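Long-range contacts in NADPH-flavin oxidoreductase (Helicobacter pylori, PDB 2H0U), which binds FMN and probably carries out NAD(P)H-dependent reductions of flavins or nitrogen-containing compounds, as a two-chain member of the nitroreductase family: residues R13-K18 / S160-G165; E47-L52 / K140-Q145; H79-L84 / A192-R197. All coordinates share one frame; numbering follows the deposited sequence.

Contact 1 of 3, residues R13-K18 / S160-G165. With FMN (flavin mononucleotide), chain B.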
loop_
_atom_site.group_PDB
_atom_site.type_symbol
_atom_site.label_atom_id
_atom_site.label_comp_id
_atom_site.label_asym_id
_atom_site.label_seq_id
_atom_site.Cartn_x
_atom_site.Cartn_y
_atom_site.Cartn_z
ATOM N N ARG A 13 6.805 -14.298 -4.386
ATOM C CA ARG A 13 5.977 -13.200 -4.882
ATOM C C ARG A 13 6.898 -12.352 -5.770
ATOM O O ARG A 13 7.844 -11.764 -5.278
ATOM C CB ARG A 13 5.461 -12.355 -3.687
ATOM C CG ARG A 13 4.149 -11.519 -3.953
ATOM C CD ARG A 13 4.358 -10.263 -4.855
ATOM N NE ARG A 13 5.633 -9.607 -4.550
ATOM C CZ ARG A 13 6.376 -8.917 -5.409
ATOM N NH1 ARG A 13 5.947 -8.718 -6.648
ATOM N NH2 ARG A 13 7.562 -8.453 -5.018
ATOM N N PHE A 14 6.640 -12.312 -7.075
ATOM C CA PHE A 14 7.421 -11.465 -7.961
ATOM C C PHE A 14 6.468 -10.930 -9.012
ATOM O O PHE A 14 5.327 -11.366 -9.102
ATOM C CB PHE A 14 8.571 -12.249 -8.628
ATOM C CG PHE A 14 8.124 -13.135 -9.763
ATOM C CD1 PHE A 14 8.398 -12.796 -11.101
ATOM C CD2 PHE A 14 7.446 -14.343 -9.494
ATOM C CE1 PHE A 14 7.995 -13.651 -12.140
ATOM C CE2 PHE A 14 7.007 -15.164 -10.531
ATOM C CZ PHE A 14 7.283 -14.834 -11.841
ATOM N N ALA A 15 6.934 -9.976 -9.801
ATOM C CA ALA A 15 6.071 -9.379 -10.806
ATOM C C ALA A 15 6.042 -10.295 -12.035
ATOM O O ALA A 15 6.920 -10.232 -12.940
ATOM C CB ALA A 15 6.536 -7.949 -11.157
ATOM N N ALA A 16 5.044 -11.184 -12.053
ATOM C CA ALA A 16 4.926 -12.143 -13.145
ATOM C C ALA A 16 4.418 -11.457 -14.402
ATOM O O ALA A 16 3.344 -10.836 -14.407
ATOM C CB ALA A 16 4.002 -13.312 -12.731
ATOM N N LYS A 17 5.189 -11.570 -15.483
ATOM C CA LYS A 17 4.809 -10.941 -16.766
ATOM C C LYS A 17 4.293 -11.928 -17.811
ATOM O O LYS A 17 3.682 -11.505 -18.812
ATOM C CB LYS A 17 5.986 -10.173 -17.399
ATOM C CG LYS A 17 6.607 -8.986 -16.608
ATOM C CD LYS A 17 5.726 -8.368 -15.520
ATOM C CE LYS A 17 6.574 -7.428 -14.639
ATOM N NZ LYS A 17 7.545 -6.536 -15.401
ATOM N N LYS A 18 4.573 -13.217 -17.619
ATOM C CA LYS A 18 4.155 -14.279 -18.532
ATOM C C LYS A 18 3.311 -15.333 -17.797
ATOM O O LYS A 18 3.739 -15.917 -16.792
ATOM C CB LYS A 18 5.362 -14.972 -19.173
ATOM C CG LYS A 18 6.232 -14.103 -20.036
ATOM C CD LYS A 18 6.977 -15.037 -21.011
ATOM C CE LYS A 18 7.819 -14.331 -22.057
ATOM N NZ LYS A 18 9.214 -14.153 -21.562
ATOM N N SER A 160 1.039 -12.827 -9.534
ATOM C CA SER A 160 0.375 -11.520 -9.691
ATOM C C SER A 160 1.366 -10.531 -10.289
ATOM O O SER A 160 2.585 -10.809 -10.315
ATOM C CB SER A 160 -0.177 -11.002 -8.347
ATOM O OG SER A 160 0.879 -10.703 -7.437
ATOM N N CYS A 161 0.856 -9.407 -10.774
ATOM C CA CYS A 161 1.668 -8.267 -11.146
ATOM C C CYS A 161 0.886 -6.998 -10.842
ATOM O O CYS A 161 -0.264 -6.851 -11.286
ATOM C CB CYS A 161 2.088 -8.316 -12.631
ATOM S SG CYS A 161 3.337 -6.993 -13.024
ATOM N N PRO A 162 1.489 -6.083 -10.047
ATOM C CA PRO A 162 0.874 -4.766 -9.796
ATOM C C PRO A 162 1.046 -3.965 -11.079
ATOM O O PRO A 162 2.053 -4.147 -11.778
ATOM C CB PRO A 162 1.768 -4.145 -8.716
ATOM C CG PRO A 162 2.815 -5.168 -8.377
ATOM C CD PRO A 162 2.840 -6.192 -9.452
ATOM N N ILE A 163 0.100 -3.079 -11.370
ATOM C CA ILE A 163 0.078 -2.405 -12.663
ATOM C C ILE A 163 -0.334 -0.931 -12.498
ATOM O O ILE A 163 -1.451 -0.633 -12.099
ATOM C CB ILE A 163 -0.891 -3.109 -13.696
ATOM C CG1 ILE A 163 -0.467 -4.548 -14.036
ATOM C CG2 ILE A 163 -1.033 -2.245 -14.996
ATOM C CD1 ILE A 163 -1.578 -5.361 -14.758
ATOM N N GLU A 164 0.596 -0.025 -12.813
ATOM C CA GLU A 164 0.317 1.400 -12.912
ATOM C C GLU A 164 0.395 1.891 -14.365
ATOM O O GLU A 164 -0.001 3.017 -14.636
ATOM C CB GLU A 164 1.334 2.213 -12.068
ATOM C CG GLU A 164 1.031 2.230 -10.546
ATOM C CD GLU A 164 2.104 3.017 -9.765
ATOM O OE1 GLU A 164 3.011 3.584 -10.409
ATOM O OE2 GLU A 164 1.996 3.112 -8.527
ATOM N N GLY A 165 0.905 1.055 -15.262
ATOM C CA GLY A 165 1.201 1.448 -16.667
ATOM C C GLY A 165 -0.014 1.525 -17.608
ATOM O O GLY A 165 -0.195 0.688 -18.506
HETATM N N1 FMN B . 5.237 -3.958 -14.114
HETATM C C2 FMN B . 4.816 -3.828 -15.430
HETATM O O2 FMN B . 5.329 -4.536 -16.287
HETATM N N3 FMN B . 3.876 -2.898 -15.792
HETATM C C4 FMN B . 3.345 -2.061 -14.843
HETATM O O4 FMN B . 2.402 -1.333 -15.140
HETATM C C4A FMN B . 3.800 -2.167 -13.510
HETATM N N5 FMN B . 3.285 -1.336 -12.545
HETATM C C5A FMN B . 3.635 -1.485 -11.214
HETATM C C6 FMN B . 3.039 -0.616 -10.277
HETATM C C7 FMN B . 3.405 -0.763 -8.930
HETATM C C7M FMN B . 2.517 -0.123 -7.901
HETATM C C8 FMN B . 4.364 -1.709 -8.519
HETATM C C8M FMN B . 4.511 -2.036 -7.027
HETATM C C9 FMN B . 4.937 -2.549 -9.460
HETATM C C9A FMN B . 4.587 -2.425 -10.821
HETATM N N10 FMN B . 5.172 -3.247 -11.795
HETATM C C10 FMN B . 4.738 -3.131 -13.138
HETATM C "C1'" FMN B . 6.207 -4.281 -11.462
HETATM C "C2'" FMN B . 7.519 -3.664 -10.956
HETATM O "O2'" FMN B . 8.354 -3.432 -12.065
HETATM C "C3'" FMN B . 8.151 -4.683 -9.999
HETATM O "O3'" FMN B . 7.311 -4.877 -8.878
HETATM C "C4'" FMN B . 9.509 -4.288 -9.430
HETATM O "O4'" FMN B . 10.435 -4.245 -10.503
HETATM C "C5'" FMN B . 10.040 -5.227 -8.329
HETATM O "O5'" FMN B . 10.151 -6.538 -8.912
HETATM P P FMN B . 9.358 -7.767 -8.258
HETATM O O1P FMN B . 7.918 -7.332 -8.162
HETATM O O2P FMN B . 9.526 -8.940 -9.220
HETATM O O3P FMN B . 9.923 -8.095 -6.901
HETATM O O HOH W 1 3.465 -9.395 -7.931
HETATM O O HOH W 2 4.034 -13.661 -8.694
#

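Contact 2 of 3, residues E47-L52 / K140-Q145. With FMN (flavin mononucleotide), chain C.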
loop_
_atom_site.group_PDB
_atom_site.type_symbol
_atom_site.label_atom_id
_atom_site.label_comp_id
_atom_site.label_asym_id
_atom_site.label_seq_id
_atom_site.Cartn_x
_atom_site.Cartn_y
_atom_site.Cartn_z
ATOM N N GLU A 47 -12.490 2.405 4.496
ATOM C CA GLU A 47 -12.602 1.532 3.294
ATOM C C GLU A 47 -12.958 2.361 2.061
ATOM O O GLU A 47 -13.977 2.090 1.404
ATOM C CB GLU A 47 -13.700 0.459 3.495
ATOM C CG GLU A 47 -13.496 -0.501 4.622
ATOM C CD GLU A 47 -14.790 -1.295 4.929
ATOM O OE1 GLU A 47 -15.236 -2.078 4.064
ATOM O OE2 GLU A 47 -15.299 -1.165 6.044
ATOM N N PRO A 48 -12.122 3.372 1.709
ATOM C CA PRO A 48 -12.568 4.318 0.699
ATOM C C PRO A 48 -12.297 3.815 -0.711
ATOM O O PRO A 48 -11.524 4.437 -1.475
ATOM C CB PRO A 48 -11.714 5.547 1.012
ATOM C CG PRO A 48 -10.332 4.904 1.379
ATOM C CD PRO A 48 -10.760 3.697 2.212
ATOM N N TRP A 49 -12.875 2.659 -1.024
ATOM C CA TRP A 49 -12.469 1.888 -2.193
ATOM C C TRP A 49 -13.591 1.082 -2.836
ATOM O O TRP A 49 -14.638 0.850 -2.241
ATOM C CB TRP A 49 -11.281 0.980 -1.869
ATOM C CG TRP A 49 -11.450 0.056 -0.695
ATOM C CD1 TRP A 49 -12.527 -0.758 -0.427
ATOM C CD2 TRP A 49 -10.490 -0.178 0.341
ATOM N NE1 TRP A 49 -12.294 -1.470 0.735
ATOM C CE2 TRP A 49 -11.059 -1.119 1.233
ATOM C CE3 TRP A 49 -9.205 0.333 0.608
ATOM C CZ2 TRP A 49 -10.366 -1.615 2.338
ATOM C CZ3 TRP A 49 -8.513 -0.135 1.752
ATOM C CH2 TRP A 49 -9.100 -1.115 2.593
ATOM N N LYS A 50 -13.350 0.648 -4.071
ATOM C CA LYS A 50 -14.207 -0.356 -4.685
ATOM C C LYS A 50 -13.376 -1.032 -5.756
ATOM O O LYS A 50 -12.706 -0.344 -6.540
ATOM C CB LYS A 50 -15.447 0.280 -5.338
ATOM C CG LYS A 50 -16.351 -0.792 -5.998
ATOM C CD LYS A 50 -17.718 -0.218 -6.363
ATOM C CE LYS A 50 -18.560 -1.340 -7.017
ATOM N NZ LYS A 50 -19.991 -0.950 -7.246
HETATM N N MSE A 51 -13.427 -2.360 -5.789
HETATM C CA MSE A 51 -12.670 -3.136 -6.788
HETATM C C MSE A 51 -13.543 -3.571 -7.963
HETATM O O MSE A 51 -14.675 -4.029 -7.741
HETATM C CB MSE A 51 -12.143 -4.407 -6.110
HETATM C CG MSE A 51 -11.056 -4.091 -5.066
HETATM SE SE MSE A 51 -10.381 -5.695 -4.199
HETATM C CE MSE A 51 -11.970 -6.125 -3.176
ATOM N N LEU A 52 -12.984 -3.569 -9.179
ATOM C CA LEU A 52 -13.672 -4.086 -10.341
ATOM C C LEU A 52 -12.882 -5.235 -10.932
ATOM O O LEU A 52 -11.670 -5.106 -11.135
ATOM C CB LEU A 52 -13.871 -2.993 -11.442
ATOM C CG LEU A 52 -14.432 -1.626 -11.027
ATOM C CD1 LEU A 52 -14.370 -0.594 -12.150
ATOM C CD2 LEU A 52 -15.881 -1.749 -10.489
ATOM N N LYS A 140 -3.688 5.588 -1.508
ATOM C CA LYS A 140 -2.729 4.882 -0.626
ATOM C C LYS A 140 -3.371 3.668 0.091
ATOM O O LYS A 140 -2.731 2.602 0.227
ATOM C CB LYS A 140 -2.136 5.879 0.408
ATOM C CG LYS A 140 -1.174 6.912 -0.231
ATOM C CD LYS A 140 -0.695 7.949 0.842
ATOM C CE LYS A 140 -0.158 9.186 0.094
ATOM N NZ LYS A 140 0.590 10.061 1.096
ATOM N N GLN A 141 -4.602 3.844 0.578
ATOM C CA GLN A 141 -5.282 2.764 1.295
ATOM C C GLN A 141 -5.478 1.583 0.331
ATOM O O GLN A 141 -5.298 0.429 0.728
ATOM C CB GLN A 141 -6.662 3.208 1.850
ATOM C CG GLN A 141 -6.659 4.623 2.567
ATOM C CD GLN A 141 -5.597 4.749 3.642
ATOM O OE1 GLN A 141 -5.485 3.901 4.529
ATOM N NE2 GLN A 141 -4.824 5.825 3.579
ATOM N N THR A 142 -5.826 1.871 -0.917
ATOM C CA THR A 142 -5.985 0.792 -1.900
ATOM C C THR A 142 -4.690 0.054 -2.196
ATOM O O THR A 142 -4.722 -1.102 -2.635
ATOM C CB THR A 142 -6.572 1.249 -3.281
ATOM O OG1 THR A 142 -5.653 2.128 -3.973
ATOM C CG2 THR A 142 -7.947 1.893 -3.126
ATOM N N TYR A 143 -3.548 0.693 -1.965
ATOM C CA TYR A 143 -2.280 -0.042 -2.211
ATOM C C TYR A 143 -2.120 -1.128 -1.152
ATOM O O TYR A 143 -1.554 -2.172 -1.431
ATOM C CB TYR A 143 -1.067 0.896 -2.267
ATOM C CG TYR A 143 -0.836 1.520 -3.657
ATOM C CD1 TYR A 143 -1.847 2.266 -4.276
ATOM C CD2 TYR A 143 0.365 1.322 -4.363
ATOM C CE1 TYR A 143 -1.683 2.843 -5.574
ATOM C CE2 TYR A 143 0.564 1.911 -5.646
ATOM C CZ TYR A 143 -0.490 2.656 -6.227
ATOM O OH TYR A 143 -0.387 3.230 -7.458
ATOM N N ILE A 144 -2.574 -0.855 0.086
ATOM C CA ILE A 144 -2.621 -1.904 1.137
ATOM C C ILE A 144 -3.528 -3.056 0.665
ATOM O O ILE A 144 -3.175 -4.223 0.739
ATOM C CB ILE A 144 -3.132 -1.365 2.491
ATOM C CG1 ILE A 144 -2.243 -0.222 2.954
ATOM C CG2 ILE A 144 -3.204 -2.538 3.563
ATOM C CD1 ILE A 144 -2.848 0.473 4.291
ATOM N N GLN A 145 -4.703 -2.697 0.187
ATOM C CA GLN A 145 -5.681 -3.693 -0.252
ATOM C C GLN A 145 -5.053 -4.568 -1.340
ATOM O O GLN A 145 -5.154 -5.787 -1.308
ATOM C CB GLN A 145 -6.905 -2.946 -0.813
ATOM C CG GLN A 145 -8.043 -3.811 -1.245
ATOM C CD GLN A 145 -9.218 -2.983 -1.731
ATOM O OE1 GLN A 145 -9.090 -2.104 -2.582
ATOM N NE2 GLN A 145 -10.359 -3.239 -1.154
HETATM N N1 FMN C . -5.191 3.417 14.272
HETATM C C2 FMN C . -4.855 4.291 15.295
HETATM O O2 FMN C . -5.291 4.080 16.420
HETATM N N3 FMN C . -4.088 5.404 15.063
HETATM C C4 FMN C . -3.651 5.677 13.791
HETATM O O4 FMN C . -2.846 6.587 13.612
HETATM C C4A FMN C . -4.024 4.808 12.742
HETATM N N5 FMN C . -3.601 5.065 11.461
HETATM C C5A FMN C . -3.863 4.177 10.431
HETATM C C6 FMN C . -3.368 4.494 9.149
HETATM C C7 FMN C . -3.644 3.596 8.106
HETATM C C7M FMN C . -2.822 3.718 6.855
HETATM C C8 FMN C . -4.426 2.442 8.306
HETATM C C8M FMN C . -4.453 1.351 7.226
HETATM C C9 FMN C . -4.904 2.155 9.575
HETATM C C9A FMN C . -4.639 3.038 10.643
HETATM N N10 FMN C . -5.133 2.782 11.930
HETATM C C10 FMN C . -4.783 3.663 12.984
HETATM C "C1'" FMN C . -5.979 1.584 12.247
HETATM C "C2'" FMN C . -7.346 1.625 11.549
HETATM O "O2'" FMN C . -8.256 2.279 12.400
HETATM C "C3'" FMN C . -7.768 0.169 11.312
HETATM O "O3'" FMN C . -6.859 -0.459 10.431
HETATM C "C4'" FMN C . -9.144 -0.017 10.682
HETATM O "O4'" FMN C . -10.113 0.448 11.607
HETATM C "C5'" FMN C . -9.473 -1.466 10.276
HETATM O "O5'" FMN C . -9.406 -2.263 11.472
HETATM P P FMN C . -8.403 -3.511 11.539
HETATM O O1P FMN C . -7.045 -2.977 11.161
HETATM O O2P FMN C . -8.431 -4.001 12.985
HETATM O O3P FMN C . -8.848 -4.595 10.593
#

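Contact 3 of 3, residues H79-L84 / A192-R197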
loop_
_atom_site.group_PDB
_atom_site.type_symbol
_atom_site.label_atom_id
_atom_site.label_comp_id
_atom_site.label_asym_id
_atom_site.label_seq_id
_atom_site.Cartn_x
_atom_site.Cartn_y
_atom_site.Cartn_z
ATOM N N HIS A 79 -7.159 -13.274 -13.864
ATOM C CA HIS A 79 -8.057 -12.291 -13.293
ATOM C C HIS A 79 -7.418 -10.890 -13.294
ATOM O O HIS A 79 -6.281 -10.689 -12.852
ATOM C CB HIS A 79 -8.414 -12.707 -11.866
ATOM C CG HIS A 79 -9.382 -13.849 -11.787
ATOM N ND1 HIS A 79 -9.059 -15.140 -12.161
ATOM C CD2 HIS A 79 -10.677 -13.888 -11.401
ATOM C CE1 HIS A 79 -10.105 -15.929 -11.982
ATOM N NE2 HIS A 79 -11.101 -15.194 -11.518
ATOM N N PHE A 80 -8.154 -9.901 -13.770
ATOM C CA PHE A 80 -7.600 -8.579 -13.851
ATOM C C PHE A 80 -8.418 -7.570 -12.995
ATOM O O PHE A 80 -9.585 -7.373 -13.270
ATOM C CB PHE A 80 -7.611 -8.183 -15.303
ATOM C CG PHE A 80 -6.817 -6.972 -15.584
ATOM C CD1 PHE A 80 -5.535 -7.095 -16.063
ATOM C CD2 PHE A 80 -7.357 -5.720 -15.382
ATOM C CE1 PHE A 80 -4.776 -5.987 -16.346
ATOM C CE2 PHE A 80 -6.591 -4.577 -15.648
ATOM C CZ PHE A 80 -5.298 -4.720 -16.132
ATOM N N VAL A 81 -7.799 -6.928 -12.003
ATOM C CA VAL A 81 -8.535 -6.090 -11.023
ATOM C C VAL A 81 -8.198 -4.610 -11.219
ATOM O O VAL A 81 -7.043 -4.260 -11.360
ATOM C CB VAL A 81 -8.288 -6.559 -9.545
ATOM C CG1 VAL A 81 -8.955 -5.636 -8.511
ATOM C CG2 VAL A 81 -8.769 -8.023 -9.370
ATOM N N ILE A 82 -9.229 -3.756 -11.258
ATOM C CA ILE A 82 -9.017 -2.315 -11.268
ATOM C C ILE A 82 -9.466 -1.817 -9.904
ATOM O O ILE A 82 -10.668 -1.961 -9.523
ATOM C CB ILE A 82 -9.830 -1.615 -12.380
ATOM C CG1 ILE A 82 -9.403 -2.186 -13.762
ATOM C CG2 ILE A 82 -9.640 -0.073 -12.286
ATOM C CD1 ILE A 82 -10.331 -1.777 -15.008
ATOM N N TYR A 83 -8.510 -1.260 -9.161
ATOM C CA TYR A 83 -8.786 -0.724 -7.817
ATOM C C TYR A 83 -9.215 0.727 -7.943
ATOM O O TYR A 83 -8.474 1.532 -8.489
ATOM C CB TYR A 83 -7.534 -0.795 -6.929
ATOM C CG TYR A 83 -7.087 -2.227 -6.719
ATOM C CD1 TYR A 83 -7.461 -2.929 -5.547
ATOM C CD2 TYR A 83 -6.280 -2.862 -7.668
ATOM C CE1 TYR A 83 -7.075 -4.270 -5.352
ATOM C CE2 TYR A 83 -5.850 -4.221 -7.470
ATOM C CZ TYR A 83 -6.246 -4.886 -6.318
ATOM O OH TYR A 83 -5.858 -6.192 -6.126
ATOM N N LEU A 84 -10.422 1.031 -7.479
ATOM C CA LEU A 84 -10.907 2.415 -7.407
ATOM C C LEU A 84 -10.779 2.923 -5.977
ATOM O O LEU A 84 -10.881 2.150 -5.009
ATOM C CB LEU A 84 -12.371 2.525 -7.849
ATOM C CG LEU A 84 -12.838 1.809 -9.139
ATOM C CD1 LEU A 84 -14.377 2.018 -9.231
ATOM C CD2 LEU A 84 -12.050 2.302 -10.383
ATOM N N ALA A 192 -4.051 -4.618 -10.837
ATOM C CA ALA A 192 -3.206 -5.787 -10.667
ATOM C C ALA A 192 -3.806 -6.909 -11.465
ATOM O O ALA A 192 -5.035 -6.991 -11.626
ATOM C CB ALA A 192 -3.057 -6.201 -9.199
ATOM N N CYS A 193 -2.953 -7.795 -11.954
ATOM C CA CYS A 193 -3.451 -9.026 -12.562
ATOM C C CYS A 193 -3.001 -10.206 -11.754
ATOM O O CYS A 193 -2.007 -10.127 -11.016
ATOM C CB CYS A 193 -3.003 -9.146 -14.012
ATOM S SG CYS A 193 -1.258 -9.290 -14.276
ATOM N N PHE A 194 -3.748 -11.302 -11.876
ATOM C CA PHE A 194 -3.496 -12.506 -11.080
ATOM C C PHE A 194 -3.612 -13.695 -12.020
ATOM O O PHE A 194 -4.435 -13.660 -12.954
ATOM C CB PHE A 194 -4.568 -12.632 -9.978
ATOM C CG PHE A 194 -4.526 -11.508 -8.958
ATOM C CD1 PHE A 194 -3.795 -11.668 -7.776
ATOM C CD2 PHE A 194 -5.133 -10.278 -9.233
ATOM C CE1 PHE A 194 -3.703 -10.601 -6.830
ATOM C CE2 PHE A 194 -5.087 -9.195 -8.271
ATOM C CZ PHE A 194 -4.359 -9.358 -7.108
ATOM N N GLY A 195 -2.799 -14.714 -11.780
ATOM C CA GLY A 195 -2.885 -15.975 -12.534
ATOM C C GLY A 195 -1.720 -16.861 -12.210
ATOM O O GLY A 195 -1.092 -16.719 -11.161
ATOM N N TYR A 196 -1.409 -17.779 -13.120
ATOM C CA TYR A 196 -0.230 -18.653 -12.908
ATOM C C TYR A 196 0.881 -18.368 -13.893
ATOM O O TYR A 196 0.658 -18.341 -15.102
ATOM C CB TYR A 196 -0.650 -20.116 -12.992
ATOM C CG TYR A 196 -1.586 -20.498 -11.899
ATOM C CD1 TYR A 196 -1.097 -20.855 -10.646
ATOM C CD2 TYR A 196 -2.974 -20.499 -12.108
ATOM C CE1 TYR A 196 -1.962 -21.206 -9.622
ATOM C CE2 TYR A 196 -3.859 -20.853 -11.085
ATOM C CZ TYR A 196 -3.330 -21.200 -9.846
ATOM O OH TYR A 196 -4.157 -21.589 -8.831
ATOM N N ARG A 197 2.093 -18.204 -13.372
ATOM C CA ARG A 197 3.239 -17.819 -14.184
ATOM C C ARG A 197 3.576 -18.919 -15.200
ATOM O O ARG A 197 3.356 -20.111 -14.946
ATOM C CB ARG A 197 4.485 -17.558 -13.293
ATOM C CG ARG A 197 4.966 -18.834 -12.550
ATOM C CD ARG A 197 6.113 -18.510 -11.580
ATOM N NE ARG A 197 6.520 -19.660 -10.764
ATOM C CZ ARG A 197 7.407 -20.598 -11.110
ATOM N NH1 ARG A 197 8.006 -20.594 -12.294
ATOM N NH2 ARG A 197 7.676 -21.577 -10.252
#

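Contact 1 of 3, residues R13-K18 / S160-G165
The thiol of Cys161 lies alongside the aliphatic end of Lys17, with SG 3.6 Å from Lys17 CE, and the methyl of Ala15 also touches the sulfur, CB 3.8 Å from Cys161 SG. This is the FMN site of the nitroreductase fold, where the loop after helix 3-12 meets strand 159-163. Cys161 holds SG anti to its backbone N (chi1 -171°), which directs the sulfur to the Lys17 chain and the pyrimidine end of the flavin. One backbone bond ties loop to strand, Ala16 N to Ser160 O at 3.0 Å. Beside it the carbonyls of Phe14 and Ser160 approach as two acceptors. Two waters donate to Phe14 O and link it to Ser160: one accepts from Arg13 NH1 and also bonds Ser160 OG, the other accepts from Ser160 N.

The loop grips the phosphate, together with Lys204 and Arg206, which also hydrogen-bond the FMN. Arg13, bent at chi2 and chi3, brings NH1 to 2.8 Å from FMN O1P with the oxygen in the guanidinium plane, while NH2 reaches O3P. Ala15 N donates to FMN O2P at 2.9 Å in a nearly straight bond (169°). At the far end Lys17 NZ meets the flavin O2 at 3.1 Å, where its charge would be expected to draw electron density toward the pyrimidine ring. The strand and the turn after it line the isoalloxazine: Pro162 lays CB and CG against the face of the dimethylbenzene ring at C8 and C9. Beyond the strand, Glu164, whose OE1 bonds Ser43 and Trp137 of the second subunit, uses its backbone N to donate to FMN N5 at 3.0 Å, and Gly165 N closes on FMN O4 at 2.8 Å.

Contact 2 of 3, residues E47-L52 / K140-Q145
Strand 49-54 packs on the long helix 131-155 chiefly through Trp49 and Gln145, the strand and helix axes approaching to 9.5 Å at an angle of 50°. The two side chains reach toward each other tip to tip. Gln145, with CG anti to its backbone N (chi1 -177°) and the chain extended beyond, sets NE2 of its amide over one face of the indole, toward the rim, the amide plane turned 36° from the ring. NE2 comes within 3.2 Å of Trp49 NE1, yet both are donors; the amide nitrogen instead bonds Gly37 O. The opposite face is covered by the residues just before it, with Glu47 CA 3.7 Å above the ring centre and Pro48 CD toward the rim. Trp49 CZ3 lies 3.4 Å from Gln141 O.

In the nitroreductase fold this strand is outermost in the sheet within its chain, and here Met51 and Leu52 pair in parallel with a strand of the second subunit, so the sheet continues through the dimer. Thr142 CG2 touches Trp49 CB at 3.7 Å, while Thr142 OG1 hydrogen-bonds Ser139 O and Ser189 OG. Met51, present as selenomethionine, meets Gln145 tip to tip, SE 3.8 Å from Gln145 CD.

Pro48, the centre of an inverse gamma turn, crosses Gln141 at about a right angle, with its CG 3.9 Å from Gln141 CG. The Gln141 amide bends away to accept from Ser43 N and donate to Trp137 O and to Glu164 OE2 of the second subunit. Gln141 OE1 stands 3.5 Å from C7M of an FMN that the second subunit hydrogen-bonds through its Arg13 and Ala15, among others; Ile144 CD1 meets the neighbouring methyl C8M.

Contact 3 of 3, residues H79-L84 / A192-R197
Strands 79-86 and 186-195 run antiparallel here, their segments 4.7 Å apart at closest and 159° between directions, as the two inner strands of the four antiparallel strands this chain gives to the sheet of the nitroreductase fold. His79 and Phe194 form a hydrogen-bonded pair, as do Val81 and Ala192, while Phe80 and Cys193 form the non-hydrogen-bonded pair between them. Each hydrogen-bonded pair exchanges two bonds. The straightest is Val81 N to Ala192 O, 2.8 Å long with 173° at the hydrogen; Ala192 N returns a bond to Val81 O at 3.1 Å.

Phe80 and Cys193 share one face of the sheet, Phe80 CD1 touching Cys193 CB at 3.9 Å, and Ile163 of the next strand packs beside both. The other face carries His79, Val81, Ala192 and Phe194. There Val81 CG2 meets the Phe194 ring at CE2, 4.0 Å away. Trp30 stacks with His79 and meets Phe194 edge to face.

Tyr83 joins in from farther along the strand. Val81 CG1 sits over one face of its ring, near the rim, and the ring edge receives Ala192, whose CB is 3.8 Å from Tyr83 CE2. The phenol then points tip to tip at Phe194, with Met146 and Met149 of helix 131-155 packed against Tyr83. The Tyr83 hydroxyl is buried with no polar partner in the model: OH lies in the plane of the Phe194 ring, 3.6 Å from Phe194 CZ.

All three contacts are largely buried and meet on one sheet. Contact 3 joins its two inner strands with regular backbone bonds; contact 2 sets one outer strand on helix 131-155 by packing, chiefly of side chains, with no hydrogen bond between the two segments; contact 1 fastens a loop to the other strand that is outer within the chain, largely through water and cofactor. The sheet connects them directly: Cys161 O accepts from Cys193 N, and Leu52 O and Lys50 O accept from Ile82 N and Leu84 N. Contacts 1 and 2 also reach the second subunit, whereas contact 3 stays within its chain. Between contacts 1 and 2, Tyr143 OH hydrogen-bonds Glu164 OE2. Solvent reaches Lys17 in contact 1 and, in part, Phe80 in contact 3.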